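Local atomic coordinates of D-alanyl transferase DltD (Enterococcus faecalis, PDB entry 6O93), a protein that probably takes part in attaching D-alanine to lipoteichoic acid, a cell-wall polymer of Gram-positive bacteria, as a membrane-associated member of the DltD family. Residues Y64-R69 and A216-N221; D266-P271 and L312-R317; T18-N23 and P70-E75; N96-F101 and N287-F292. All blocks are in the same frame, centred on the assembly; numbering follows the deposited sequence.

Four contacts sample a single fold from its rim to its central parallel sheet. Interactions 3 and 4 both reach that sheet: residues 70-75 lie on strand 69-73 at one edge of it, residues 96-101 and 287-292 on two adjacent inner strands, and the two contact centres are about 17 Å apart. Interaction 1 adjoins interaction 3 in sequence, yet its centre lies about 22 Å away at the surface. Interaction 2 is a buried contact elsewhere in the fold, its centre about 35 Å from that of interaction 1. Along the chain the segments of interactions 1 and 3, 1 and 4, and 2 and 4 alternate, while interaction 3 closes before 2 and 4 open, so sequence-distant segments are woven into one fold.

Interaction 1 of 4, residues Y64-R69 and A216-N221; sequences YQRNYR and ATYNFN
Arg66, whose guanidinium tip reaches the ring of Tyr218, has its own carbonyl O taken by Arg69 NH1 at 2.7 Å. The same nitrogen also donates to Tyr68 O, at 2.9 Å, so one NH1 group gathers two carbonyls and ties together the backbone from Arg66 to Arg69. Both oxygens lie close to the guanidinium plane of Arg69, although it meets each from above the carbonyl plane.

Across the contact the main event is aromatic. Tyr218 CB stands almost exactly over the ring of Tyr64, 3.8 Å from its centroid and 5° off the normal, a textbook CH-pi approach. With CG anti to its backbone N (chi1 174°), Tyr218 then turns the edge of its own ring toward the face of Tyr64, an offset edge-to-face pair with planes at 89°. Tyr218 CD2 does the touching, 3.7 Å from Tyr64 CE2. The edge of the Tyr64 ring abuts the backbone of Ala216, whose O is 3.6 Å from CE1, and its hydroxyl is hydrogen-bonded to Pro215 O. Arg66, extended from CG to NE, slides NH2 to within 3.9 Å of Tyr218 CE2, while its NH1 forms a salt bridge with Asp359.

This is a surface contact. Tyr64 follows helix 57-63, which ends in a Schellman motif with Gln65 as the C-prime residue. Asn219 caps helix 220-233, and Tyr64 and Tyr218 both rest on Leu223 of that helix. Asp359 belongs to helix 352-367, while the other end of the 64-69 loop enters strand 69-73.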
# COMPACT_ATOMS: atom_id res chain seq x y z
N TYR A 64 -14.59 13.52 -12.98
CA TYR A 64 -14.81 13.20 -14.39
C TYR A 64 -15.57 11.90 -14.58
O TYR A 64 -15.53 11.31 -15.67
CB TYR A 64 -13.46 13.18 -15.12
CG TYR A 64 -12.73 14.50 -14.99
CD1 TYR A 64 -13.30 15.67 -15.49
CD2 TYR A 64 -11.50 14.58 -14.36
CE1 TYR A 64 -12.65 16.88 -15.36
CE2 TYR A 64 -10.84 15.80 -14.23
CZ TYR A 64 -11.43 16.94 -14.74
OH TYR A 64 -10.79 18.16 -14.62
N GLN A 65 -16.27 11.43 -13.55
CA GLN A 65 -17.28 10.38 -13.68
C GLN A 65 -16.74 9.17 -14.45
O GLN A 65 -17.33 8.72 -15.43
CB GLN A 65 -18.54 10.93 -14.34
CG GLN A 65 -19.23 12.02 -13.54
CD GLN A 65 -19.86 11.50 -12.26
OE1 GLN A 65 -19.43 11.83 -11.15
NE2 GLN A 65 -20.89 10.67 -12.40
N ARG A 66 -15.62 8.64 -13.99
CA ARG A 66 -15.03 7.47 -14.61
C ARG A 66 -15.82 6.22 -14.22
O ARG A 66 -16.65 6.22 -13.32
CB ARG A 66 -13.56 7.33 -14.21
CG ARG A 66 -12.70 8.51 -14.67
CD ARG A 66 -11.28 8.40 -14.14
NE ARG A 66 -10.47 9.55 -14.55
CZ ARG A 66 -9.30 9.87 -14.00
NH1 ARG A 66 -8.79 9.13 -13.03
NH2 ARG A 66 -8.63 10.93 -14.44
N ASN A 67 -15.54 5.13 -14.94
CA ASN A 67 -16.18 3.85 -14.65
C ASN A 67 -15.52 3.09 -13.51
O ASN A 67 -15.79 1.90 -13.33
CB ASN A 67 -16.20 2.98 -15.91
CG ASN A 67 -14.82 2.74 -16.49
OD1 ASN A 67 -13.81 3.05 -15.85
ND2 ASN A 67 -14.77 2.20 -17.69
N TYR A 68 -14.65 3.75 -12.75
CA TYR A 68 -14.00 3.13 -11.60
C TYR A 68 -13.71 4.21 -10.57
O TYR A 68 -13.68 5.41 -10.88
CB TYR A 68 -12.70 2.42 -11.99
CG TYR A 68 -11.60 3.37 -12.41
CD1 TYR A 68 -10.70 3.88 -11.47
CD2 TYR A 68 -11.46 3.77 -13.73
CE1 TYR A 68 -9.70 4.76 -11.85
CE2 TYR A 68 -10.46 4.64 -14.11
CZ TYR A 68 -9.59 5.13 -13.17
OH TYR A 68 -8.59 6.00 -13.55
N ARG A 69 -13.50 3.77 -9.33
CA ARG A 69 -13.08 4.65 -8.25
C ARG A 69 -11.97 3.94 -7.49
O ARG A 69 -12.01 2.71 -7.35
CB ARG A 69 -14.23 4.99 -7.29
CG ARG A 69 -15.37 5.77 -7.91
CD ARG A 69 -14.95 7.19 -8.27
NE ARG A 69 -16.08 7.98 -8.73
CZ ARG A 69 -16.61 7.90 -9.95
NH1 ARG A 69 -16.13 7.04 -10.84
NH2 ARG A 69 -17.64 8.67 -10.27
N ALA A 216 -14.17 21.72 -15.98
CA ALA A 216 -15.28 20.84 -16.30
C ALA A 216 -14.84 19.63 -17.13
O ALA A 216 -15.43 18.55 -17.01
CB ALA A 216 -16.36 21.61 -17.05
N THR A 217 -13.81 19.80 -17.96
CA THR A 217 -13.30 18.71 -18.78
C THR A 217 -11.84 18.45 -18.45
O THR A 217 -11.10 19.36 -18.05
CB THR A 217 -13.44 19.02 -20.28
OG1 THR A 217 -12.86 20.30 -20.58
CG2 THR A 217 -14.91 19.02 -20.69
N TYR A 218 -11.43 17.19 -18.61
CA TYR A 218 -10.08 16.78 -18.26
C TYR A 218 -9.10 17.17 -19.36
O TYR A 218 -9.33 16.90 -20.54
CB TYR A 218 -10.04 15.26 -18.04
CG TYR A 218 -8.65 14.69 -17.80
CD1 TYR A 218 -7.82 14.36 -18.87
CD2 TYR A 218 -8.19 14.46 -16.51
CE1 TYR A 218 -6.56 13.84 -18.65
CE2 TYR A 218 -6.93 13.94 -16.29
CZ TYR A 218 -6.12 13.63 -17.36
OH TYR A 218 -4.87 13.10 -17.13
N ASN A 219 -8.01 17.82 -18.96
CA ASN A 219 -6.87 18.07 -19.84
C ASN A 219 -5.62 18.04 -18.98
O ASN A 219 -5.49 18.85 -18.06
CB ASN A 219 -7.00 19.40 -20.57
CG ASN A 219 -5.82 19.68 -21.48
OD1 ASN A 219 -4.79 20.20 -21.04
ND2 ASN A 219 -5.95 19.35 -22.76
N PHE A 220 -4.71 17.11 -19.28
CA PHE A 220 -3.54 16.92 -18.43
C PHE A 220 -2.71 18.19 -18.33
O PHE A 220 -2.43 18.67 -17.23
CB PHE A 220 -2.69 15.77 -18.97
CG PHE A 220 -1.50 15.45 -18.12
CD1 PHE A 220 -1.60 14.57 -17.05
CD2 PHE A 220 -0.27 16.04 -18.38
CE1 PHE A 220 -0.50 14.29 -16.26
CE2 PHE A 220 0.83 15.76 -17.59
CZ PHE A 220 0.71 14.88 -16.53
N ASN A 221 -2.31 18.75 -19.48
CA ASN A 221 -1.43 19.92 -19.46
C ASN A 221 -2.06 21.07 -18.68
O ASN A 221 -1.38 21.76 -17.91
CB ASN A 221 -1.10 20.35 -20.88
CG ASN A 221 -0.20 19.35 -21.59
OD1 ASN A 221 0.52 18.58 -20.95
ND2 ASN A 221 -0.23 19.36 -22.92

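Interaction 2 of 4, residues D266-P271 and L312-R317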
# COMPACT_ATOMS: atom_id res chain seq x y z
N ASP A 266 19.92 3.68 4.14
CA ASP A 266 20.12 2.72 3.07
C ASP A 266 18.91 1.80 3.02
O ASP A 266 18.57 1.17 4.03
CB ASP A 266 21.41 1.92 3.30
CG ASP A 266 21.83 1.12 2.09
OD1 ASP A 266 21.04 1.02 1.14
OD2 ASP A 266 22.97 0.60 2.11
N TYR A 267 18.28 1.71 1.85
CA TYR A 267 17.10 0.88 1.65
C TYR A 267 17.36 -0.31 0.73
O TYR A 267 16.41 -0.94 0.26
CB TYR A 267 15.95 1.71 1.09
CG TYR A 267 15.54 2.91 1.92
CD1 TYR A 267 15.49 2.84 3.30
CD2 TYR A 267 15.20 4.11 1.30
CE1 TYR A 267 15.11 3.95 4.05
CE2 TYR A 267 14.82 5.21 2.04
CZ TYR A 267 14.78 5.13 3.42
OH TYR A 267 14.40 6.23 4.14
N ARG A 268 18.63 -0.62 0.44
CA ARG A 268 18.94 -1.67 -0.51
C ARG A 268 18.81 -3.07 0.07
O ARG A 268 18.63 -4.03 -0.69
CB ARG A 268 20.36 -1.49 -1.05
CG ARG A 268 20.55 -0.22 -1.88
CD ARG A 268 22.01 -0.03 -2.24
NE ARG A 268 22.85 0.12 -1.05
CZ ARG A 268 24.17 0.02 -1.04
NH1 ARG A 268 24.84 -0.24 -2.16
NH2 ARG A 268 24.83 0.16 0.10
N PHE A 269 18.87 -3.22 1.40
CA PHE A 269 18.86 -4.52 2.05
C PHE A 269 17.75 -4.53 3.09
O PHE A 269 17.73 -3.68 3.99
CB PHE A 269 20.21 -4.82 2.69
CG PHE A 269 21.38 -4.44 1.83
CD1 PHE A 269 21.72 -5.21 0.72
CD2 PHE A 269 22.13 -3.31 2.11
CE1 PHE A 269 22.80 -4.86 -0.07
CE2 PHE A 269 23.21 -2.96 1.32
CZ PHE A 269 23.54 -3.74 0.22
N SER A 270 16.83 -5.49 2.97
CA SER A 270 15.67 -5.48 3.85
C SER A 270 14.87 -6.78 3.78
O SER A 270 14.73 -7.37 2.70
CB SER A 270 14.75 -4.31 3.50
OG SER A 270 13.61 -4.29 4.33
N PRO A 271 14.32 -7.25 4.90
CA PRO A 271 13.30 -8.31 4.82
C PRO A 271 12.06 -7.89 4.05
O PRO A 271 11.27 -8.75 3.66
CB PRO A 271 12.97 -8.59 6.30
CG PRO A 271 14.13 -8.09 7.06
CD PRO A 271 14.65 -6.92 6.30
N LEU A 312 18.63 5.54 -3.89
CA LEU A 312 17.23 5.34 -4.24
C LEU A 312 17.08 4.73 -5.63
O LEU A 312 16.16 3.94 -5.87
CB LEU A 312 16.47 6.67 -4.16
CG LEU A 312 16.24 7.22 -2.75
CD1 LEU A 312 15.60 8.60 -2.82
CD2 LEU A 312 15.38 6.28 -1.92
N GLN A 313 17.98 5.07 -6.56
CA GLN A 313 17.94 4.45 -7.88
C GLN A 313 18.37 2.99 -7.82
O GLN A 313 17.86 2.16 -8.59
CB GLN A 313 18.82 5.22 -8.86
CG GLN A 313 18.24 6.56 -9.27
CD GLN A 313 16.84 6.44 -9.84
OE1 GLN A 313 16.59 5.63 -10.73
NE2 GLN A 313 15.92 7.23 -9.31
N GLN A 314 19.30 2.65 -6.93
CA GLN A 314 19.64 1.24 -6.72
C GLN A 314 18.44 0.47 -6.19
O GLN A 314 18.20 -0.68 -6.59
CB GLN A 314 20.82 1.14 -5.76
CG GLN A 314 22.12 1.71 -6.30
CD GLN A 314 22.67 0.90 -7.46
OE1 GLN A 314 22.96 -0.28 -7.33
NE2 GLN A 314 22.81 1.55 -8.62
N VAL A 315 17.66 1.09 -5.30
CA VAL A 315 16.46 0.45 -4.77
C VAL A 315 15.44 0.22 -5.88
O VAL A 315 14.87 -0.86 -6.02
CB VAL A 315 15.87 1.29 -3.62
CG1 VAL A 315 14.55 0.70 -3.14
CG2 VAL A 315 16.87 1.39 -2.48
N ALA A 316 15.20 1.26 -6.69
CA ALA A 316 14.26 1.11 -7.80
C ALA A 316 14.70 0.00 -8.75
O ALA A 316 13.87 -0.78 -9.22
CB ALA A 316 14.12 2.44 -8.55
N ARG A 317 16.00 -0.08 -9.04
CA ARG A 317 16.48 -1.13 -9.92
C ARG A 317 16.21 -2.51 -9.34
O ARG A 317 15.87 -3.44 -10.07
CB ARG A 317 17.98 -0.94 -10.19
CG ARG A 317 18.54 -1.92 -11.22
CD ARG A 317 20.06 -1.92 -11.23
NE ARG A 317 20.60 -0.67 -11.76
CZ ARG A 317 21.90 -0.39 -11.84
NH1 ARG A 317 22.30 0.77 -12.34
NH2 ARG A 317 22.80 -1.27 -11.40
O HOH W 1 24.32 -0.95 -4.76
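Tyr267 and Arg268 pack against Leu312, Gln314 and Val315 in a largely apolar loop-on-helix contact, in which the loop ahead of helix 272-285 lies against one side of helix 309-324. Val315 carries much of the packing: its CG2 methyl approaches the loop backbone at Tyr267 O, 3.6 Å away, and the CB of the same tyrosine at 3.7 Å. The Tyr267 ring runs alongside Leu312, pointing the same way, and receives Leu312 CD2 at its edge, 3.9 Å from CD2 of the ring. Met311, one residue earlier on the helix, also touches this tyrosine.

Helix 309-324 is part of the beta-alpha-beta crossover that carries the chain from strand 289-294 to strand 331-333 at one edge of the sheet, so the loop packs on a helix of the sheet's own connection.

Polar groups shape the loop itself. Asp266 OD1 accepts from Arg268 N in an Asx turn and also from Arg268 NE, both at 3.0 Å, while Arg268 NH2 makes the salt bridge to Asp266 OD2 at 2.8 Å. The guanidinium thus takes the carboxylate side-on, and a bend at chi3 (-61°) turns it back toward Asp266. Its aliphatic part remains beside Gln314, with CD 3.9 Å from CB of that glutamine. Beyond them, one water accepts from Arg268 NH1 and donates to Gln314 OE1, 3.0 Å away.

Interaction 3 of 4, residues T18-N23 and P70-E75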
# COMPACT_ATOMS: atom_id res chain seq x y z
N THR A 18 -12.64 6.18 0.39
CA THR A 18 -11.66 7.23 0.65
C THR A 18 -11.36 7.40 2.14
O THR A 18 -10.65 8.34 2.51
CB THR A 18 -12.15 8.56 0.08
OG1 THR A 18 -13.34 8.97 0.77
CG2 THR A 18 -12.45 8.44 -1.41
N SER A 19 -11.88 6.52 2.99
CA SER A 19 -11.75 6.69 4.43
C SER A 19 -10.39 6.25 4.95
O SER A 19 -9.90 6.80 5.93
CB SER A 19 -12.85 5.92 5.16
OG SER A 19 -12.61 4.53 5.11
N MET A 20 -9.77 5.25 4.30
CA MET A 20 -8.55 4.65 4.82
C MET A 20 -8.75 4.14 6.24
O MET A 20 -7.81 4.10 7.05
CB MET A 20 -7.37 5.63 4.75
CG MET A 20 -6.97 6.00 3.33
SD MET A 20 -5.78 7.36 3.26
CE MET A 20 -4.38 6.65 4.13
N ALA A 21 -9.98 3.75 6.56
CA ALA A 21 -10.31 3.31 7.91
C ALA A 21 -9.56 2.02 8.23
O ALA A 21 -9.72 1.03 7.50
CB ALA A 21 -11.81 3.10 8.04
N PRO A 22 -8.74 1.97 9.28
CA PRO A 22 -8.03 0.72 9.59
C PRO A 22 -8.95 -0.44 9.94
O PRO A 22 -8.60 -1.59 9.67
CB PRO A 22 -7.13 1.11 10.78
CG PRO A 22 -7.75 2.33 11.36
CD PRO A 22 -8.37 3.06 10.20
N ASN A 23 -10.13 -0.18 10.52
CA ASN A 23 -11.06 -1.27 10.80
C ASN A 23 -11.61 -1.87 9.52
O ASN A 23 -11.95 -3.06 9.49
CB ASN A 23 -12.19 -0.78 11.70
CG ASN A 23 -11.73 -0.48 13.11
OD1 ASN A 23 -10.73 -1.03 13.58
ND2 ASN A 23 -12.45 0.40 13.79
N PRO A 70 -10.97 4.67 -7.01
CA PRO A 70 -9.99 4.05 -6.11
C PRO A 70 -10.65 3.63 -4.80
O PRO A 70 -11.62 4.24 -4.34
CB PRO A 70 -8.96 5.16 -5.88
CG PRO A 70 -9.14 6.10 -7.02
CD PRO A 70 -10.60 6.05 -7.35
N PHE A 71 -10.10 2.58 -4.21
CA PHE A 71 -10.46 2.18 -2.84
C PHE A 71 -9.16 2.15 -2.05
O PHE A 71 -8.37 1.21 -2.17
CB PHE A 71 -11.17 0.84 -2.81
CG PHE A 71 -11.95 0.60 -1.54
CD1 PHE A 71 -11.29 0.32 -0.35
CD2 PHE A 71 -13.33 0.67 -1.54
CE1 PHE A 71 -12.00 0.11 0.81
CE2 PHE A 71 -14.04 0.46 -0.37
CZ PHE A 71 -13.38 0.18 0.80
N LEU A 72 -8.93 3.19 -1.25
CA LEU A 72 -7.65 3.37 -0.58
C LEU A 72 -7.51 2.35 0.55
O LEU A 72 -8.35 2.29 1.46
CB LEU A 72 -7.54 4.79 -0.04
CG LEU A 72 -7.80 5.89 -1.07
CD1 LEU A 72 -7.57 7.28 -0.48
CD2 LEU A 72 -6.93 5.70 -2.31
N LEU A 73 -6.46 1.54 0.49
CA LEU A 73 -6.20 0.50 1.48
C LEU A 73 -4.78 0.68 2.00
O LEU A 73 -3.81 0.30 1.33
CB LEU A 73 -6.40 -0.89 0.89
CG LEU A 73 -7.82 -1.20 0.41
CD1 LEU A 73 -7.84 -2.48 -0.41
CD2 LEU A 73 -8.77 -1.31 1.59
N GLY A 74 -4.66 1.25 3.19
CA GLY A 74 -3.37 1.43 3.83
C GLY A 74 -3.34 2.72 4.62
O GLY A 74 -4.25 3.55 4.55
N GLU A 75 -2.28 2.86 5.40
CA GLU A 75 -2.00 4.07 6.15
C GLU A 75 -0.55 3.98 6.62
O GLU A 75 0.19 3.08 6.20
CB GLU A 75 -2.97 4.25 7.33
CG GLU A 75 -2.92 3.13 8.35
CD GLU A 75 -3.71 3.46 9.61
OE1 GLU A 75 -3.55 2.75 10.63
OE2 GLU A 75 -4.49 4.44 9.58
O HOH W 2 -10.38 3.06 2.66
O HOH W 3 -6.22 5.92 8.35
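The carboxylate of Glu75 and the ring of Pro22 meet with their side chains crossing at about a right angle, Glu75 OE1 lying 3.9 Å from Pro22 CB. OE1 is hydrogen-bonded to His121 NE2. The other oxygen, OE2, accepts a hydrogen bond from a water at 2.6 Å, and that water also donates to Met20 O. Glu75 CG sits between the backbone N and the carbonyl carbon (chi1 61°), and the chain extends from there toward Pro22.

Met20 lies alongside the strand. Its CG rests 3.6 Å from Leu72 CB, and a bend at chi3 (62°) carries the methyl CE to Gly74 O, a tight 3.1 Å. Leu72 CD1 in turn reaches Thr18 CA at 4.2 Å. A second water links the backbones, accepting from Met20 N and donating to Leu72 O. The loop itself is pinned by an ST turn, Ser19 OG accepting from Ala21 N.

Residues 70-75 thus run along the edge strand 69-73 and on past its C-terminal part, beside the 18-23 segment. In the SGNH hydrolase clan such strand ends surround the active site, and Glu75 lies near, without touching, residues whose geometry is consistent with a Ser-His-Asp triad.

Interaction 4 of 4, residues N96-F101 and N287-F292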
# COMPACT_ATOMS: atom_id res chain seq x y z
N ASN A 96 -8.89 -11.91 -11.11
CA ASN A 96 -9.04 -11.46 -12.49
C ASN A 96 -9.34 -9.97 -12.61
O ASN A 96 -9.81 -9.52 -13.66
CB ASN A 96 -10.14 -12.26 -13.21
CG ASN A 96 -9.97 -13.76 -13.05
OD1 ASN A 96 -10.88 -14.45 -12.59
ND2 ASN A 96 -8.80 -14.26 -13.42
N LYS A 97 -9.08 -9.20 -11.57
CA LYS A 97 -9.38 -7.78 -11.56
C LYS A 97 -8.09 -6.97 -11.59
O LYS A 97 -6.99 -7.51 -11.76
CB LYS A 97 -10.25 -7.44 -10.34
CG LYS A 97 -11.57 -8.20 -10.34
CD LYS A 97 -12.61 -7.55 -9.45
CE LYS A 97 -13.96 -8.24 -9.61
NZ LYS A 97 -13.87 -9.71 -9.35
N LYS A 98 -8.22 -5.65 -11.45
CA LYS A 98 -7.09 -4.74 -11.51
C LYS A 98 -6.85 -4.10 -10.14
O LYS A 98 -7.78 -3.87 -9.37
CB LYS A 98 -7.32 -3.65 -12.56
CG LYS A 98 -7.30 -4.17 -13.98
CD LYS A 98 -7.34 -3.04 -15.00
CE LYS A 98 -7.12 -3.57 -16.41
NZ LYS A 98 -7.32 -2.51 -17.43
N ALA A 99 -5.58 -3.82 -9.86
CA ALA A 99 -5.20 -3.21 -8.60
C ALA A 99 -4.04 -2.25 -8.84
O ALA A 99 -3.36 -2.30 -9.87
CB ALA A 99 -4.80 -4.25 -7.55
N VAL A 100 -3.83 -1.36 -7.88
CA VAL A 100 -2.72 -0.42 -7.88
C VAL A 100 -1.94 -0.62 -6.59
O VAL A 100 -2.53 -0.72 -5.51
CB VAL A 100 -3.20 1.04 -8.02
CG1 VAL A 100 -2.03 2.00 -7.98
CG2 VAL A 100 -3.99 1.21 -9.31
N PHE A 101 -0.61 -0.68 -6.71
CA PHE A 101 0.26 -0.94 -5.57
C PHE A 101 1.31 0.16 -5.52
O PHE A 101 2.15 0.27 -6.41
CB PHE A 101 0.92 -2.32 -5.69
CG PHE A 101 1.50 -2.82 -4.40
CD1 PHE A 101 2.71 -2.33 -3.92
CD2 PHE A 101 0.85 -3.80 -3.67
CE1 PHE A 101 3.24 -2.80 -2.73
CE2 PHE A 101 1.38 -4.28 -2.48
CZ PHE A 101 2.58 -3.77 -2.01
N ASN A 287 -4.50 -13.98 -10.38
CA ASN A 287 -4.49 -13.41 -11.73
C ASN A 287 -4.87 -11.93 -11.70
O ASN A 287 -5.66 -11.46 -12.51
CB ASN A 287 -5.42 -14.20 -12.65
CG ASN A 287 -5.26 -13.82 -14.11
OD1 ASN A 287 -6.18 -13.31 -14.74
ND2 ASN A 287 -4.07 -14.05 -14.65
N VAL A 288 -4.30 -11.20 -10.75
CA VAL A 288 -4.58 -9.77 -10.59
C VAL A 288 -3.61 -8.98 -11.46
O VAL A 288 -2.39 -9.15 -11.36
CB VAL A 288 -4.46 -9.35 -9.12
CG1 VAL A 288 -4.88 -7.90 -8.94
CG2 VAL A 288 -5.29 -10.27 -8.23
N ASP A 289 -4.16 -8.11 -12.30
CA ASP A 289 -3.36 -7.19 -13.10
C ASP A 289 -3.08 -5.95 -12.25
O ASP A 289 -4.01 -5.33 -11.72
CB ASP A 289 -4.12 -6.81 -14.38
CG ASP A 289 -3.22 -6.18 -15.43
OD1 ASP A 289 -1.98 -6.14 -15.23
OD2 ASP A 289 -3.76 -5.72 -16.46
N VAL A 290 -1.80 -5.60 -12.12
CA VAL A 290 -1.38 -4.63 -11.12
C VAL A 290 -0.49 -3.57 -11.75
O VAL A 290 0.42 -3.89 -12.53
CB VAL A 290 -0.63 -5.32 -9.95
CG1 VAL A 290 -0.29 -4.30 -8.87
CG2 VAL A 290 -1.46 -6.46 -9.39
N LEU A 291 -0.74 -2.31 -11.41
CA LEU A 291 0.15 -1.21 -11.73
C LEU A 291 0.92 -0.83 -10.47
O LEU A 291 0.32 -0.46 -9.45
CB LEU A 291 -0.63 -0.01 -12.26
CG LEU A 291 0.18 1.28 -12.44
CD1 LEU A 291 1.29 1.10 -13.47
CD2 LEU A 291 -0.74 2.42 -12.84
N PHE A 292 2.25 -0.94 -10.53
CA PHE A 292 3.12 -0.59 -9.42
C PHE A 292 3.66 0.82 -9.61
O PHE A 292 4.08 1.20 -10.71
CB PHE A 292 4.27 -1.59 -9.30
CG PHE A 292 3.82 -2.99 -8.98
CD1 PHE A 292 3.48 -3.87 -9.99
CD2 PHE A 292 3.73 -3.41 -7.66
CE1 PHE A 292 3.05 -5.15 -9.69
CE2 PHE A 292 3.31 -4.70 -7.36
CZ PHE A 292 2.97 -5.57 -8.38
O HOH W 4 -6.40 -9.68 -14.42
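Ala99 N donates to Asp289 O, and Asp289 N to Lys97 O, each at 2.9 Å and nearly along the C=O axis. Leu291 N to Ala99 O and Phe101 N to Leu291 O carry on the ladder, pairing strands 98-102 and 289-294 in parallel within the central sheet of an SGNH-hydrolase-type alpha/beta fold. The two short strand segments are twisted against each other by 23°. CA-H...O contacts fill in between the N-H bonds, the shortest from Lys98 CA to Asp289 O at 3.1 Å.

Where the strands begin, Asn96 ND2 donates to Asn287 OD1 at 3.1 Å; the acceptor lies in the amide plane of Asn96, while the two amide planes are turned 60° apart. Asn287 ends helix 272-285 as the C-prime residue of a Schellman motif.

Lys98 and Asp289 lie side by side on one face, but their charged ends stay apart: Lys98 NZ bonds instead to Phe365 O and Gln368 O. Leu291, farther along on this face, packs on Val362 and Phe365 of helix 352-367. Ala99, Phe101, Val290 and Phe292 share the other face; Val290 and Phe292 pack on helix 272-285, Val290 against Leu283, while Ala99 and Phe101 touch Phe44 of the adjoining strand 40-44. Val290 CG1 lies over one face of the Phe292 ring, toward its rim, and is 3.9 Å from Phe101 CB. The two phenylalanine rings are oblique, and Phe292 CD2 presses against Phe101 CB at 3.6 Å.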